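Long-range contacts in acetylene hydratase (Pelobacter acetylenicus, PDB 2E7Z), which catalyses the non-redox hydration of acetylene to acetaldehyde, using a tungsten ion held by two molybdopterin guanine dinucleotides together with a [4Fe-4S] cluster: residues 114-119 with 514-519; 118-123 with 336-341; 124-129 with 502-507. All blocks are in the same frame, centred on the assembly; numbering follows the deposited sequence. Where two conformers were deposited one is given.

Contact 1 (114-119 with 514-519); sequences SEYGTL and LELINY
Leu-516 and Ile-517, neighbours on helix 513-520, bring two side chains against the turn 115-118 that leads into helix 118-126. The backbones stay well apart, with the CA atoms of Tyr-116 and Leu-516 nearest at 7.5 Å. Leu-516 comes first. Its CG lies anti to the backbone N (chi1 175°), and from there the isobutyl group reaches into the turn. CD2 is the busiest atom: it lies 3.8 Å from CD2 of the Tyr-116 ring, approaching that ring obliquely, and meets CG2 of Thr-118 tip to tip at 3.7 Å. The same methyl comes to 3.4 Å from the carbonyl O of Glu-115, a van der Waals contact with an oxygen that already accepts from two donors. Ile-517 follows, its CG1 crossing the phenol end of Tyr-116, 3.5 Å from OH and 3.7 Å from CZ. That hydroxyl has its polar partner in Val-465 N, which fixes the far end of the ring.

The turn is of type I', Glu-115 to Thr-118, with Gly-117 at the N-cap position; at the positive phi of Gly-117 (103°) a side chain would collide with the preceding carbonyl. Two donors of Thr-118, N and OG1, grip Glu-115 O. The Glu-115 carboxylate folds back under the first turn of the helix, its OE1 taking a straight bond from Leu-119 N, at 2.9 Å and 174°, from above the carboxylate plane, while OE2 is bonded by Gln-107 NE2. The chemistry therefore divides: Glu-115 O and carboxylate, Thr-118 OG1 and Tyr-116 OH have hydrogen-bond partners on their own side or beyond, and helix 513-520 is held by van der Waals packing of Leu-516 and Ile-517 on the Tyr-116 ring, Thr-118 CG2 and two already bonded oxygens.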
loop_
_atom_site.group_PDB
_atom_site.type_symbol
_atom_site.label_atom_id
_atom_site.label_comp_id
_atom_site.label_asym_id
_atom_site.label_seq_id
_atom_site.Cartn_x
_atom_site.Cartn_y
_atom_site.Cartn_z
ATOM N N SER A 114 -15.838 3.816 -1.174
ATOM C CA SER A 114 -17.278 3.769 -1.030
ATOM C C SER A 114 -17.803 3.715 0.394
ATOM O O SER A 114 -19.005 3.834 0.562
ATOM C CB SER A 114 -17.846 2.561 -1.790
ATOM O OG SER A 114 -17.713 2.773 -3.187
ATOM N N GLU A 115 -16.946 3.578 1.420
ATOM C CA GLU A 115 -17.508 3.394 2.763
ATOM C C GLU A 115 -17.308 4.582 3.705
ATOM O O GLU A 115 -18.044 4.684 4.679
ATOM C CB GLU A 115 -17.100 2.061 3.402
ATOM C CG GLU A 115 -15.606 1.710 3.460
ATOM C CD GLU A 115 -14.805 2.348 4.586
ATOM O OE1 GLU A 115 -15.364 2.837 5.613
ATOM O OE2 GLU A 115 -13.548 2.324 4.479
ATOM N N TYR A 116 -16.344 5.470 3.441
ATOM C CA TYR A 116 -16.286 6.779 4.096
ATOM C C TYR A 116 -16.143 6.681 5.617
ATOM O O TYR A 116 -16.512 7.606 6.338
ATOM C CB TYR A 116 -17.484 7.653 3.716
ATOM C CG TYR A 116 -17.563 7.913 2.231
ATOM C CD1 TYR A 116 -16.799 8.911 1.649
ATOM C CD2 TYR A 116 -18.350 7.107 1.403
ATOM C CE1 TYR A 116 -16.840 9.147 0.278
ATOM C CE2 TYR A 116 -18.387 7.308 0.013
ATOM C CZ TYR A 116 -17.607 8.333 -0.535
ATOM O OH TYR A 116 -17.604 8.575 -1.886
ATOM N N GLY A 117 -15.555 5.594 6.104
ATOM C CA GLY A 117 -15.364 5.381 7.551
ATOM C C GLY A 117 -16.333 4.405 8.175
ATOM O O GLY A 117 -16.162 4.015 9.355
ATOM N N THR A 118 -17.361 3.992 7.415
ATOM C CA THR A 118 -18.364 3.131 8.004
ATOM C C THR A 118 -17.895 1.692 8.231
ATOM O O THR A 118 -18.504 0.987 9.031
ATOM C CB THR A 118 -19.688 3.136 7.198
ATOM O OG1 THR A 118 -19.468 2.649 5.872
ATOM C CG2 THR A 118 -20.281 4.540 7.153
ATOM N N LEU A 119 -16.810 1.268 7.569
ATOM C CA LEU A 119 -16.301 -0.057 7.828
ATOM C C LEU A 119 -15.708 -0.168 9.225
ATOM O O LEU A 119 -16.084 -1.045 9.975
ATOM C CB LEU A 119 -15.319 -0.478 6.713
ATOM C CG LEU A 119 -14.741 -1.896 6.793
ATOM C CD1 LEU A 119 -13.550 -2.073 7.771
ATOM C CD2 LEU A 119 -15.813 -2.988 7.010
ATOM N N LEU A 514 -25.379 7.284 -1.322
ATOM C CA LEU A 514 -25.543 8.685 -1.693
ATOM C C LEU A 514 -25.789 9.538 -0.455
ATOM O O LEU A 514 -25.247 10.644 -0.323
ATOM C CB LEU A 514 -26.666 8.854 -2.717
ATOM C CG LEU A 514 -26.973 10.290 -3.146
ATOM C CD1 LEU A 514 -25.742 10.998 -3.713
ATOM C CD2 LEU A 514 -28.123 10.263 -4.144
ATOM N N GLU A 515 -26.593 9.039 0.473
ATOM C CA GLU A 515 -26.788 9.820 1.702
ATOM C C GLU A 515 -25.495 9.966 2.499
ATOM O O GLU A 515 -25.231 11.004 3.119
ATOM C CB GLU A 515 -27.879 9.192 2.575
ATOM C CG GLU A 515 -29.286 9.374 2.034
ATOM C CD GLU A 515 -30.392 9.000 3.025
ATOM O OE1 GLU A 515 -30.130 8.719 4.214
ATOM O OE2 GLU A 515 -31.546 8.982 2.556
ATOM N N LEU A 516 -24.691 8.914 2.509
ATOM C CA LEU A 516 -23.404 8.936 3.183
ATOM C C LEU A 516 -22.427 9.904 2.504
ATOM O O LEU A 516 -21.740 10.676 3.200
ATOM C CB LEU A 516 -22.858 7.509 3.227
ATOM C CG LEU A 516 -21.442 7.344 3.810
ATOM C CD1 LEU A 516 -21.367 7.884 5.256
ATOM C CD2 LEU A 516 -21.084 5.867 3.790
ATOM N N ILE A 517 -22.399 9.900 1.167
ATOM C CA ILE A 517 -21.655 10.921 0.420
ATOM C C ILE A 517 -22.106 12.337 0.828
ATOM O O ILE A 517 -21.286 13.202 1.130
ATOM C CB ILE A 517 -21.768 10.694 -1.122
ATOM C CG1 ILE A 517 -20.915 9.489 -1.557
ATOM C CG2 ILE A 517 -21.365 11.966 -1.855
ATOM C CD1 ILE A 517 -21.227 8.978 -2.994
ATOM N N ASN A 518 -23.407 12.564 0.871
ATOM C CA ASN A 518 -23.895 13.894 1.211
ATOM C C ASN A 518 -23.520 14.262 2.625
ATOM O O ASN A 518 -23.296 15.442 2.905
ATOM C CB ASN A 518 -25.406 13.974 0.980
ATOM C CG ASN A 518 -25.742 14.134 -0.474
ATOM O OD1 ASN A 518 -24.960 14.694 -1.228
ATOM N ND2 ASN A 518 -26.911 13.645 -0.875
ATOM N N TYR A 519 -23.427 13.269 3.504
ATOM C CA TYR A 519 -22.937 13.533 4.867
ATOM C C TYR A 519 -21.445 13.913 4.878
ATOM O O TYR A 519 -21.046 14.889 5.518
ATOM C CB TYR A 519 -23.200 12.332 5.787
ATOM C CG TYR A 519 -22.689 12.574 7.209
ATOM C CD1 TYR A 519 -23.238 13.562 8.023
ATOM C CD2 TYR A 519 -21.625 11.821 7.721
ATOM C CE1 TYR A 519 -22.731 13.789 9.299
ATOM C CE2 TYR A 519 -21.132 12.030 9.002
ATOM C CZ TYR A 519 -21.693 13.012 9.778
ATOM O OH TYR A 519 -21.183 13.227 11.044
#

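Contact 2 (118-123 with 336-341); sequences TLRRFM and KIQMHE
Arg-121 and Gln-338 bring the two backbones together, their CA atoms 4.1 Å apart, and Arg-121 CA makes a CH...O contact with Gln-338 O at 3.3 Å. With CG anti to the backbone N (chi1 -174°) and the chain extended from CG to NE, Arg-121 carries its CB, CG and CD past Ile-337 O. Its NH1 donates to that oxygen (2.9 Å, 160°), in the carbonyl plane and on a lone pair. Met-339 SD sits over one guanidinium face, offset toward the rim, 3.3 Å from NH1. Water 2 links NH1 to Lys-336 O, while NE donates to His-507 O. Helix 118-126 thus packs against the exit of helix 334-337, where Met-339, with positive phi, is the first residue to leave helical angles. An alanine at Arg-121 would probably leave Ile-337 O without this donor and Met-339 SD without the flat group beneath it. On the other flank, Arg-120 CG lies 3.6 Å from Gln-338 NE2, and water 1 accepts from both that amide and Arg-120 N. His-340 CE1 points edge-on at the centre of the Arg-120 guanidinium, 4.0 Å from CZ, with the planes 84° apart. His-340 NE2 donates to Gln-338 OE1 from above the carbonyl plane, and Arg-120 NH2 bonds Phe-387 O.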
loop_
_atom_site.group_PDB
_atom_site.type_symbol
_atom_site.label_atom_id
_atom_site.label_comp_id
_atom_site.label_asym_id
_atom_site.label_seq_id
_atom_site.Cartn_x
_atom_site.Cartn_y
_atom_site.Cartn_z
ATOM N N THR A 118 -17.361 3.992 7.415
ATOM C CA THR A 118 -18.364 3.131 8.004
ATOM C C THR A 118 -17.895 1.692 8.231
ATOM O O THR A 118 -18.504 0.987 9.031
ATOM C CB THR A 118 -19.688 3.136 7.198
ATOM O OG1 THR A 118 -19.468 2.649 5.872
ATOM C CG2 THR A 118 -20.281 4.540 7.153
ATOM N N LEU A 119 -16.810 1.268 7.569
ATOM C CA LEU A 119 -16.301 -0.057 7.828
ATOM C C LEU A 119 -15.708 -0.168 9.225
ATOM O O LEU A 119 -16.084 -1.045 9.975
ATOM C CB LEU A 119 -15.319 -0.478 6.713
ATOM C CG LEU A 119 -14.741 -1.896 6.793
ATOM C CD1 LEU A 119 -13.550 -2.073 7.771
ATOM C CD2 LEU A 119 -15.813 -2.988 7.010
ATOM N N ARG A 120 -14.801 0.741 9.577
ATOM C CA ARG A 120 -14.270 0.684 10.945
ATOM C C ARG A 120 -15.369 1.056 11.958
ATOM O O ARG A 120 -15.358 0.566 13.075
ATOM C CB ARG A 120 -13.042 1.576 11.154
ATOM C CG ARG A 120 -11.840 1.119 10.346
ATOM C CD ARG A 120 -11.295 -0.264 10.722
ATOM N NE ARG A 120 -10.700 -0.424 12.062
ATOM C CZ ARG A 120 -9.424 -0.172 12.326
ATOM N NH1 ARG A 120 -8.621 0.394 11.425
ATOM N NH2 ARG A 120 -8.990 -0.408 13.567
ATOM N N ARG A 121 -16.324 1.909 11.547
ATOM C CA ARG A 121 -17.486 2.203 12.386
ATOM C C ARG A 121 -18.170 0.909 12.812
ATOM O O ARG A 121 -18.414 0.655 13.997
ATOM C CB ARG A 121 -18.419 3.151 11.663
ATOM C CG ARG A 121 -19.614 3.666 12.462
ATOM C CD ARG A 121 -20.413 4.571 11.546
ATOM N NE ARG A 121 -21.539 5.234 12.212
ATOM C CZ ARG A 121 -21.481 6.449 12.778
ATOM N NH1 ARG A 121 -20.336 7.147 12.776
ATOM N NH2 ARG A 121 -22.572 6.968 13.368
ATOM N N PHE A 122 -18.486 0.077 11.829
ATOM C CA PHE A 122 -19.094 -1.214 12.089
ATOM C C PHE A 122 -18.245 -2.093 12.993
ATOM O O PHE A 122 -18.745 -2.645 13.986
ATOM C CB PHE A 122 -19.343 -1.925 10.736
ATOM C CG PHE A 122 -19.773 -3.356 10.857
ATOM C CD1 PHE A 122 -21.076 -3.672 11.224
ATOM C CD2 PHE A 122 -18.895 -4.388 10.569
ATOM C CE1 PHE A 122 -21.477 -4.980 11.376
ATOM C CE2 PHE A 122 -19.301 -5.722 10.675
ATOM C CZ PHE A 122 -20.593 -6.008 11.088
ATOM N N MET A 123 -16.952 -2.215 12.677
ATOM C CA MET A 123 -16.088 -3.054 13.489
ATOM C C MET A 123 -15.996 -2.523 14.924
ATOM O O MET A 123 -15.990 -3.316 15.865
ATOM C CB MET A 123 -14.684 -3.140 12.901
ATOM C CG MET A 123 -14.676 -3.867 11.552
ATOM S SD MET A 123 -12.965 -4.096 10.958
ATOM C CE MET A 123 -12.407 -5.417 12.074
ATOM N N LYS A 336 -13.610 10.501 12.122
ATOM C CA LYS A 336 -14.708 10.716 13.068
ATOM C C LYS A 336 -15.848 9.733 12.794
ATOM O O LYS A 336 -16.445 9.184 13.711
ATOM C CB LYS A 336 -15.183 12.159 12.977
ATOM C CG LYS A 336 -14.081 13.166 13.299
ATOM C CD LYS A 336 -14.657 14.517 13.669
ATOM C CE LYS A 336 -13.772 15.216 14.690
ATOM N NZ LYS A 336 -13.578 14.382 15.901
ATOM N N ILE A 337 -16.117 9.482 11.500
ATOM C CA ILE A 337 -17.144 8.503 11.096
ATOM C C ILE A 337 -16.765 7.107 11.616
ATOM O O ILE A 337 -17.627 6.334 12.020
ATOM C CB ILE A 337 -17.390 8.541 9.547
ATOM C CG1 ILE A 337 -17.989 9.905 9.211
ATOM C CG2 ILE A 337 -18.327 7.403 9.110
ATOM C CD1 ILE A 337 -18.035 10.229 7.726
ATOM N N GLN A 338 -15.474 6.811 11.646
ATOM C CA GLN A 338 -14.994 5.493 12.095
ATOM C C GLN A 338 -15.245 5.190 13.589
ATOM O O GLN A 338 -15.225 4.032 13.971
ATOM C CB GLN A 338 -13.513 5.321 11.780
ATOM C CG GLN A 338 -13.239 5.263 10.296
ATOM C CD GLN A 338 -11.773 5.138 9.950
ATOM O OE1 GLN A 338 -10.927 5.718 10.656
ATOM N NE2 GLN A 338 -11.440 4.419 8.847
ATOM N N MET A 339 -15.437 6.220 14.432
ATOM C CA MET A 339 -15.824 6.019 15.851
ATOM C C MET A 339 -14.859 5.103 16.558
ATOM O O MET A 339 -15.275 4.211 17.307
ATOM C CB MET A 339 -17.240 5.450 15.931
ATOM C CG MET A 339 -18.276 6.474 15.614
ATOM S SD MET A 339 -19.976 5.837 15.752
ATOM C CE MET A 339 -20.020 5.183 17.434
ATOM N N HIS A 340 -13.557 5.356 16.378
ATOM C CA HIS A 340 -12.546 4.664 17.189
ATOM C C HIS A 340 -12.719 4.837 18.693
ATOM O O HIS A 340 -12.389 3.937 19.450
ATOM C CB HIS A 340 -11.149 5.119 16.784
ATOM C CG HIS A 340 -10.830 4.802 15.360
ATOM N ND1 HIS A 340 -10.596 3.518 14.916
ATOM C CD2 HIS A 340 -10.725 5.609 14.276
ATOM C CE1 HIS A 340 -10.358 3.546 13.612
ATOM N NE2 HIS A 340 -10.416 4.803 13.197
ATOM N N GLU A 341 -13.276 5.958 19.105
ATOM C CA GLU A 341 -13.414 6.116 20.549
ATOM C C GLU A 341 -14.416 5.128 21.124
ATOM O O GLU A 341 -14.251 4.725 22.287
ATOM C CB GLU A 341 -13.689 7.560 20.977
ATOM C CG GLU A 341 -13.653 7.742 22.484
ATOM C CD GLU A 341 -12.255 7.669 23.065
ATOM O OE1 GLU A 341 -11.425 8.517 22.705
ATOM O OE2 GLU A 341 -11.999 6.797 23.927
HETATM O O HOH W 1 -13.459 2.555 7.601
HETATM O O HOH W 2 -19.386 9.617 13.958
#

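Contact 3 (124-129 with 502-507)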
loop_
_atom_site.group_PDB
_atom_site.type_symbol
_atom_site.label_atom_id
_atom_site.label_comp_id
_atom_site.label_asym_id
_atom_site.label_seq_id
_atom_site.Cartn_x
_atom_site.Cartn_y
_atom_site.Cartn_z
ATOM N N ASN A 124 -15.935 -1.198 15.079
ATOM C CA ASN A 124 -15.771 -0.591 16.415
ATOM C C ASN A 124 -17.016 -0.744 17.252
ATOM O O ASN A 124 -16.915 -0.947 18.454
ATOM C CB ASN A 124 -15.319 0.859 16.249
ATOM C CG ASN A 124 -13.860 0.944 15.804
ATOM O OD1 ASN A 124 -13.086 0.012 16.041
ATOM N ND2 ASN A 124 -13.475 2.063 15.186
ATOM N N LEU A 125 -18.178 -0.736 16.603
ATOM C CA LEU A 125 -19.428 -1.003 17.298
ATOM C C LEU A 125 -19.573 -2.482 17.647
ATOM O O LEU A 125 -20.107 -2.814 18.703
ATOM C CB LEU A 125 -20.636 -0.535 16.470
ATOM C CG LEU A 125 -20.707 0.986 16.335
ATOM C CD1 LEU A 125 -21.601 1.400 15.214
ATOM C CD2 LEU A 125 -21.233 1.603 17.654
ATOM N N LEU A 126 -19.133 -3.382 16.774
ATOM C CA LEU A 126 -19.182 -4.795 17.134
ATOM C C LEU A 126 -18.202 -5.127 18.252
ATOM O O LEU A 126 -18.501 -5.970 19.106
ATOM C CB LEU A 126 -18.818 -5.667 15.944
ATOM C CG LEU A 126 -19.833 -6.024 14.875
ATOM C CD1 LEU A 126 -19.180 -7.087 13.975
ATOM C CD2 LEU A 126 -21.189 -6.554 15.371
ATOM N N GLY A 127 -17.034 -4.481 18.233
ATOM C CA GLY A 127 -15.969 -4.672 19.227
ATOM C C GLY A 127 -14.735 -5.353 18.685
ATOM O O GLY A 127 -13.938 -5.873 19.441
ATOM N N SER A 128 -14.576 -5.385 17.354
ATOM C CA SER A 128 -13.373 -6.009 16.780
ATOM C C SER A 128 -12.323 -4.975 16.397
ATOM O O SER A 128 -12.575 -4.101 15.571
ATOM C CB SER A 128 -13.645 -6.810 15.496
ATOM O OG SER A 128 -12.370 -7.344 15.139
ATOM N N PRO A 129 -11.104 -5.121 16.938
ATOM C CA PRO A 129 -9.997 -4.297 16.514
ATOM C C PRO A 129 -9.236 -4.900 15.325
ATOM O O PRO A 129 -8.272 -4.306 14.834
ATOM C CB PRO A 129 -9.079 -4.357 17.745
ATOM C CG PRO A 129 -9.220 -5.790 18.179
ATOM C CD PRO A 129 -10.707 -6.079 17.995
ATOM N N MET A 502 -27.031 -6.937 12.669
ATOM C CA MET A 502 -26.259 -7.098 13.901
ATOM C C MET A 502 -26.778 -6.213 15.031
ATOM O O MET A 502 -26.174 -6.177 16.102
ATOM C CB MET A 502 -24.757 -6.818 13.641
ATOM C CG MET A 502 -24.119 -7.774 12.585
ATOM S SD MET A 502 -24.289 -9.546 12.955
ATOM C CE MET A 502 -23.127 -9.721 14.344
ATOM N N GLY A 503 -27.862 -5.478 14.777
ATOM C CA GLY A 503 -28.522 -4.654 15.797
ATOM C C GLY A 503 -28.035 -3.213 15.914
ATOM O O GLY A 503 -28.306 -2.525 16.909
ATOM N N LEU A 504 -27.306 -2.755 14.897
ATOM C CA LEU A 504 -26.636 -1.470 14.932
ATOM C C LEU A 504 -27.281 -0.381 14.053
ATOM O O LEU A 504 -26.642 0.642 13.778
ATOM C CB LEU A 504 -25.169 -1.649 14.519
ATOM C CG LEU A 504 -24.361 -2.651 15.343
ATOM C CD1 LEU A 504 -23.024 -2.852 14.675
ATOM C CD2 LEU A 504 -24.186 -2.157 16.799
ATOM N N GLU A 505 -28.538 -0.566 13.644
ATOM C CA GLU A 505 -29.212 0.374 12.752
ATOM C C GLU A 505 -29.134 1.832 13.208
ATOM O O GLU A 505 -28.970 2.753 12.415
ATOM C CB GLU A 505 -30.673 -0.041 12.545
ATOM C CG GLU A 505 -31.567 0.024 13.770
ATOM C CD GLU A 505 -32.934 -0.608 13.498
ATOM O OE1 GLU A 505 -33.951 0.103 13.631
ATOM O OE2 GLU A 505 -32.989 -1.812 13.130
ATOM N N GLU A 506 -29.257 2.057 14.510
ATOM C CA GLU A 506 -29.287 3.428 15.031
ATOM C C GLU A 506 -28.006 4.203 14.739
ATOM O O GLU A 506 -28.009 5.435 14.748
ATOM C CB GLU A 506 -29.627 3.479 16.534
ATOM C CG GLU A 506 -28.699 2.717 17.460
ATOM C CD GLU A 506 -29.196 1.309 17.785
ATOM O OE1 GLU A 506 -29.084 0.406 16.925
ATOM O OE2 GLU A 506 -29.682 1.104 18.921
ATOM N N HIS A 507 -26.912 3.478 14.506
ATOM C CA HIS A 507 -25.639 4.104 14.187
ATOM C C HIS A 507 -25.340 4.293 12.718
ATOM O O HIS A 507 -24.308 4.860 12.365
ATOM C CB HIS A 507 -24.489 3.366 14.867
ATOM C CG HIS A 507 -24.226 3.891 16.247
ATOM N ND1 HIS A 507 -24.774 3.333 17.378
ATOM C CD2 HIS A 507 -23.505 4.955 16.667
ATOM C CE1 HIS A 507 -24.398 4.026 18.443
ATOM N NE2 HIS A 507 -23.635 5.029 18.036
#
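A Schellman motif at Gly-503 closes helix 491-501, and the chain beyond it packs on the last turn of helix 118-126, which itself ends at Gly-127 with positive phi. Both glycines have backbone angles at which a side chain would collide with the carbonyl O of the residue before (phi 111° at Gly-127, 91° at Gly-503). The end of helix 118-126 meets the segment after helix 491-501 through apolar side chains and the His-507 ring, near the protein surface, with the CA atoms of Leu-125 and Leu-504 7.6 Å apart.

The CB of Leu-504 is directed toward the helix, and its CD1 lies 3.8 Å from CB of Leu-125. The same methyl approaches CD2 of Leu-126 more loosely, at 4.2 Å, so it lies against two consecutive leucines. On the Leu-126 flank Met-502 folds round, bent at chi2 and chi3, and sets its CE 3.9 Å from Leu-126 CD2; the two side chains cross at about a right angle. Met-502 also touches Ala-88 and Leu-91 of helix 80-98, which adds a further helix to this flank.

The 3-10 segment 505-507 then brings His-507 to Leu-125, whose two methyls divide the work. CD1 lies 3.5 Å from His-507 CB, whereas CD2 stands over the imidazole in a CH-pi contact, 3.9 Å from the ring centroid and 7° off its normal.

How the contacts relate
All three contacts use helix 118-126, in order along it: contact 1 at the start, together with the entry turn, contact 2 along the first turns, contact 3 at the end. Contacts 1 and 2 have centres about 11 Å apart and share Thr-118 and Leu-119; Tyr-519 CE2 lies 3.8 Å from Ile-337 CG1. Contacts 2 and 3, centres about 9 Å apart, are joined by probable hydrogen bonds, Arg-121 NE to His-507 O at 2.8 Å and Asn-124 ND2 to Gln-338 O at 2.9 Å. Contact 1 is nearest the cofactor: between nearest atoms, the Ser-114 side chain is about 7 Å from a bound molybdopterin guanine dinucleotide, and Glu-115 about 3 Å, side chain to side chain, from cofactor-binding Glu-109.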